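Local coordinates for oxysterol-binding protein homolog 3 (Saccharomyces cerevisiae, PDB 4IC4) that carries lipids in a hydrophobic pocket of its OSBP-related domain and moves them between membranes through the cytosol, coupled to phosphoinositides, at residues T167-F172 against N180-L185. Numbering follows the deposited sequence.
Sequences TPSQKF and NNEGIL
Strand residues 167-172 and 180-182 run antiparallel with a marked twist, their short axes 140° apart and 4.5 Å at the closest. T167 with E182 and S169 with N180 are hydrogen-bonded pairs; P168 with N181, the non-hydrogen-bonded pair between them, lets proline sit in the strand without costing a bond across this ladder. Both bonded pairs are doubly linked. T167 N reaches E182 O in the carbonyl plane at 2.9 Å, and S169 N approaches N180 O likewise in plane at 2.7 Å. The return bonds, E182 N to T167 O and N180 N to S169 O, come from above the carbonyl planes. N180 O also receives a CA-H...O contact from P168 CA, at 3.3 Å. On the face of T167, S169, N180 and E182, E182 has its CG anti to the carbonyl carbon, which sets CB and CG against T167 O; beyond CG the chain is extended and crosses T167 obliquely. E182 OE2 stops 3.7 Å from S169 OG, a contact and not a hydrogen bond. S169 OG, set between backbone N and carbonyl carbon (chi1 72°), rests 3.4 Å from N180 CB. T167 OG1 is hydrogen-bonded to P149 O, outside the pair. On the other face, the N181 side chain crosses P168 obliquely, N181 ND2 lying 3.6 Å from P168 CG. Pairing stops at E182; in the next residue, G183, a beta carbon would collide with E182 O. This is the ladder of a twisted beta hairpin, strands 160-172 and 177-189, in the antiparallel barrel wall of the lipid-carrying ORD; T167 lies about 10 Å, side chain to side chain, from the PI(4)P-binding R147.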
ATOM      1  N   THR A 167      -9.034  -5.429  -2.083  1.00 10.80           N
ATOM      2  CA  THR A 167     -10.187  -4.640  -1.685  1.00 11.67           C
ATOM      3  C   THR A 167     -10.042  -4.347  -0.202  1.00 13.01           C
ATOM      4  O   THR A 167     -10.134  -5.261   0.621  1.00 11.18           O
ATOM      5  CB  THR A 167     -11.510  -5.401  -1.897  1.00 12.65           C
ATOM      6  OG1 THR A 167     -11.763  -5.537  -3.299  1.00 14.20           O
ATOM      7  CG2 THR A 167     -12.673  -4.643  -1.249  1.00 14.60           C
ATOM      8  N   PRO A 168      -9.776  -3.083   0.161  1.00 12.70           N
ATOM      9  CA  PRO A 168      -9.637  -2.747   1.581  1.00 13.44           C
ATOM     10  C   PRO A 168     -11.006  -2.885   2.232  1.00 13.86           C
ATOM     11  O   PRO A 168     -12.026  -2.630   1.594  1.00 16.16           O
ATOM     12  CB  PRO A 168      -9.159  -1.297   1.551  1.00 13.84           C
ATOM     13  CG  PRO A 168      -8.403  -1.217   0.247  1.00 13.30           C
ATOM     14  CD  PRO A 168      -9.313  -1.972  -0.692  1.00 13.24           C
ATOM     15  N   SER A 169     -11.034  -3.306   3.490  1.00 16.67           N
ATOM     16  CA  SER A 169     -12.302  -3.455   4.190  1.00 18.09           C
ATOM     17  C   SER A 169     -12.146  -2.954   5.614  1.00 19.69           C
ATOM     18  O   SER A 169     -11.036  -2.896   6.144  1.00 16.62           O
ATOM     19  CB  SER A 169     -12.749  -4.918   4.202  1.00 19.53           C
ATOM     20  OG  SER A 169     -11.953  -5.689   5.080  1.00 22.49           O
ATOM     21  N   GLN A 170     -13.268  -2.597   6.226  1.00 24.68           N
ATOM     22  CA  GLN A 170     -13.263  -2.082   7.584  1.00 30.10           C
ATOM     23  C   GLN A 170     -14.574  -2.386   8.295  1.00 32.86           C
ATOM     24  O   GLN A 170     -15.642  -2.391   7.681  1.00 33.65           O
ATOM     25  CB  GLN A 170     -13.035  -0.573   7.552  1.00 31.70           C
ATOM     26  CG  GLN A 170     -13.962   0.142   6.582  1.00 36.30           C
ATOM     27  CD  GLN A 170     -13.618   1.605   6.405  1.00 38.21           C
ATOM     28  OE1 GLN A 170     -14.208   2.290   5.571  1.00 40.37           O
ATOM     29  NE2 GLN A 170     -12.664   2.092   7.190  1.00 39.93           N
ATOM     30  N   LYS A 171     -14.479  -2.636   9.595  1.00 35.92           N
ATOM     31  CA  LYS A 171     -15.641  -2.934  10.423  1.00 39.15           C
ATOM     32  C   LYS A 171     -15.318  -2.556  11.860  1.00 40.86           C
ATOM     33  O   LYS A 171     -14.359  -3.069  12.440  1.00 40.79           O
ATOM     34  CB  LYS A 171     -15.988  -4.425  10.348  1.00 40.09           C
ATOM     35  CG  LYS A 171     -16.525  -4.883   8.999  1.00 41.90           C
ATOM     36  CD  LYS A 171     -17.858  -4.221   8.681  1.00 43.30           C
ATOM     37  CE  LYS A 171     -18.353  -4.606   7.295  1.00 43.82           C
ATOM     38  NZ  LYS A 171     -18.535  -6.077   7.154  1.00 44.12           N
ATOM     39  N   PHE A 172     -16.105  -1.652  12.433  1.00 43.33           N
ATOM     40  CA  PHE A 172     -15.873  -1.233  13.808  1.00 45.59           C
ATOM     41  C   PHE A 172     -16.346  -2.325  14.761  1.00 45.95           C
ATOM     42  O   PHE A 172     -17.381  -2.952  14.538  1.00 46.22           O
ATOM     43  CB  PHE A 172     -16.583   0.098  14.095  1.00 47.61           C
ATOM     44  CG  PHE A 172     -18.082   0.034  13.994  1.00 49.80           C
ATOM     45  CD1 PHE A 172     -18.844  -0.509  15.025  1.00 50.70           C
ATOM     46  CD2 PHE A 172     -18.734   0.532  12.871  1.00 50.59           C
ATOM     47  CE1 PHE A 172     -20.236  -0.552  14.940  1.00 51.53           C
ATOM     48  CE2 PHE A 172     -20.126   0.494  12.775  1.00 51.53           C
ATOM     49  CZ  PHE A 172     -20.877  -0.049  13.813  1.00 51.50           C
ATOM     50  N   ASN A 180      -8.579  -4.377   7.024  1.00 16.62           N
ATOM     51  CA  ASN A 180      -8.058  -5.519   6.290  1.00 17.20           C
ATOM     52  C   ASN A 180      -7.933  -5.203   4.814  1.00 15.03           C
ATOM     53  O   ASN A 180      -8.626  -4.336   4.285  1.00 16.20           O
ATOM     54  CB  ASN A 180      -8.971  -6.741   6.436  1.00 20.10           C
ATOM     55  CG  ASN A 180      -8.969  -7.314   7.839  1.00 21.55           C
ATOM     56  OD1 ASN A 180      -9.678  -6.834   8.719  1.00 25.03           O
ATOM     57  ND2 ASN A 180      -8.162  -8.345   8.053  1.00 24.46           N
ATOM     58  N   ASN A 181      -7.019  -5.908   4.163  1.00 12.75           N
ATOM     59  CA  ASN A 181      -6.823  -5.786   2.728  1.00 13.41           C
ATOM     60  C   ASN A 181      -7.192  -7.180   2.247  1.00 12.09           C
ATOM     61  O   ASN A 181      -6.447  -8.134   2.479  1.00 13.14           O
ATOM     62  CB  ASN A 181      -5.363  -5.486   2.386  1.00 13.23           C
ATOM     63  CG  ASN A 181      -5.085  -4.001   2.224  1.00 15.50           C
ATOM     64  OD1 ASN A 181      -3.930  -3.588   2.136  1.00 19.38           O
ATOM     65  ND2 ASN A 181      -6.140  -3.194   2.171  1.00 12.76           N
ATOM     66  N   GLU A 182      -8.351  -7.307   1.612  1.00 11.25           N
ATOM     67  CA  GLU A 182      -8.797  -8.603   1.119  1.00 11.88           C
ATOM     68  C   GLU A 182      -8.136  -8.877  -0.220  1.00 11.20           C
ATOM     69  O   GLU A 182      -8.300  -8.119  -1.179  1.00 11.44           O
ATOM     70  CB  GLU A 182     -10.320  -8.625   0.970  1.00 13.66           C
ATOM     71  CG  GLU A 182     -11.060  -8.192   2.228  1.00 15.85           C
ATOM     72  CD  GLU A 182     -12.572  -8.302   2.103  1.00 18.48           C
ATOM     73  OE1 GLU A 182     -13.100  -8.159   0.980  1.00 19.43           O
ATOM     74  OE2 GLU A 182     -13.236  -8.515   3.142  1.00 24.11           O
ATOM     75  N   GLY A 183      -7.388  -9.970  -0.285  1.00 11.13           N
ATOM     76  CA  GLY A 183      -6.706 -10.316  -1.513  1.00 10.74           C
ATOM     77  C   GLY A 183      -5.376 -10.964  -1.209  1.00 11.56           C
ATOM     78  O   GLY A 183      -4.725 -10.650  -0.208  1.00 12.60           O
ATOM     79  N   ILE A 184      -4.967 -11.875  -2.080  1.00 11.27           N
ATOM     80  CA  ILE A 184      -3.711 -12.580  -1.894  1.00 11.98           C
ATOM     81  C   ILE A 184      -2.572 -11.952  -2.684  1.00 11.76           C
ATOM     82  O   ILE A 184      -2.704 -11.686  -3.876  1.00 12.77           O
ATOM     83  CB  ILE A 184      -3.843 -14.059  -2.321  1.00 15.77           C
ATOM     84  CG1 ILE A 184      -4.919 -14.747  -1.479  1.00 17.45           C
ATOM     85  CG2 ILE A 184      -2.508 -14.771  -2.159  1.00 16.63           C
ATOM     86  CD1 ILE A 184      -5.146 -16.195  -1.841  1.00 20.41           C
ATOM     87  N   LEU A 185      -1.462 -11.687  -2.008  1.00 10.76           N
ATOM     88  CA  LEU A 185      -0.299 -11.147  -2.695  1.00 10.53           C
ATOM     89  C   LEU A 185       0.395 -12.374  -3.268  1.00 12.05           C
ATOM     90  O   LEU A 185       0.726 -13.306  -2.532  1.00 11.92           O
ATOM     91  CB  LEU A 185       0.638 -10.420  -1.728  1.00 14.12           C
ATOM     92  CG  LEU A 185       0.118  -9.121  -1.115  1.00 17.77           C
ATOM     93  CD1 LEU A 185      -0.847  -9.455   0.014  1.00 20.17           C
ATOM     94  CD2 LEU A 185       1.283  -8.297  -0.581  1.00 19.97           C
TER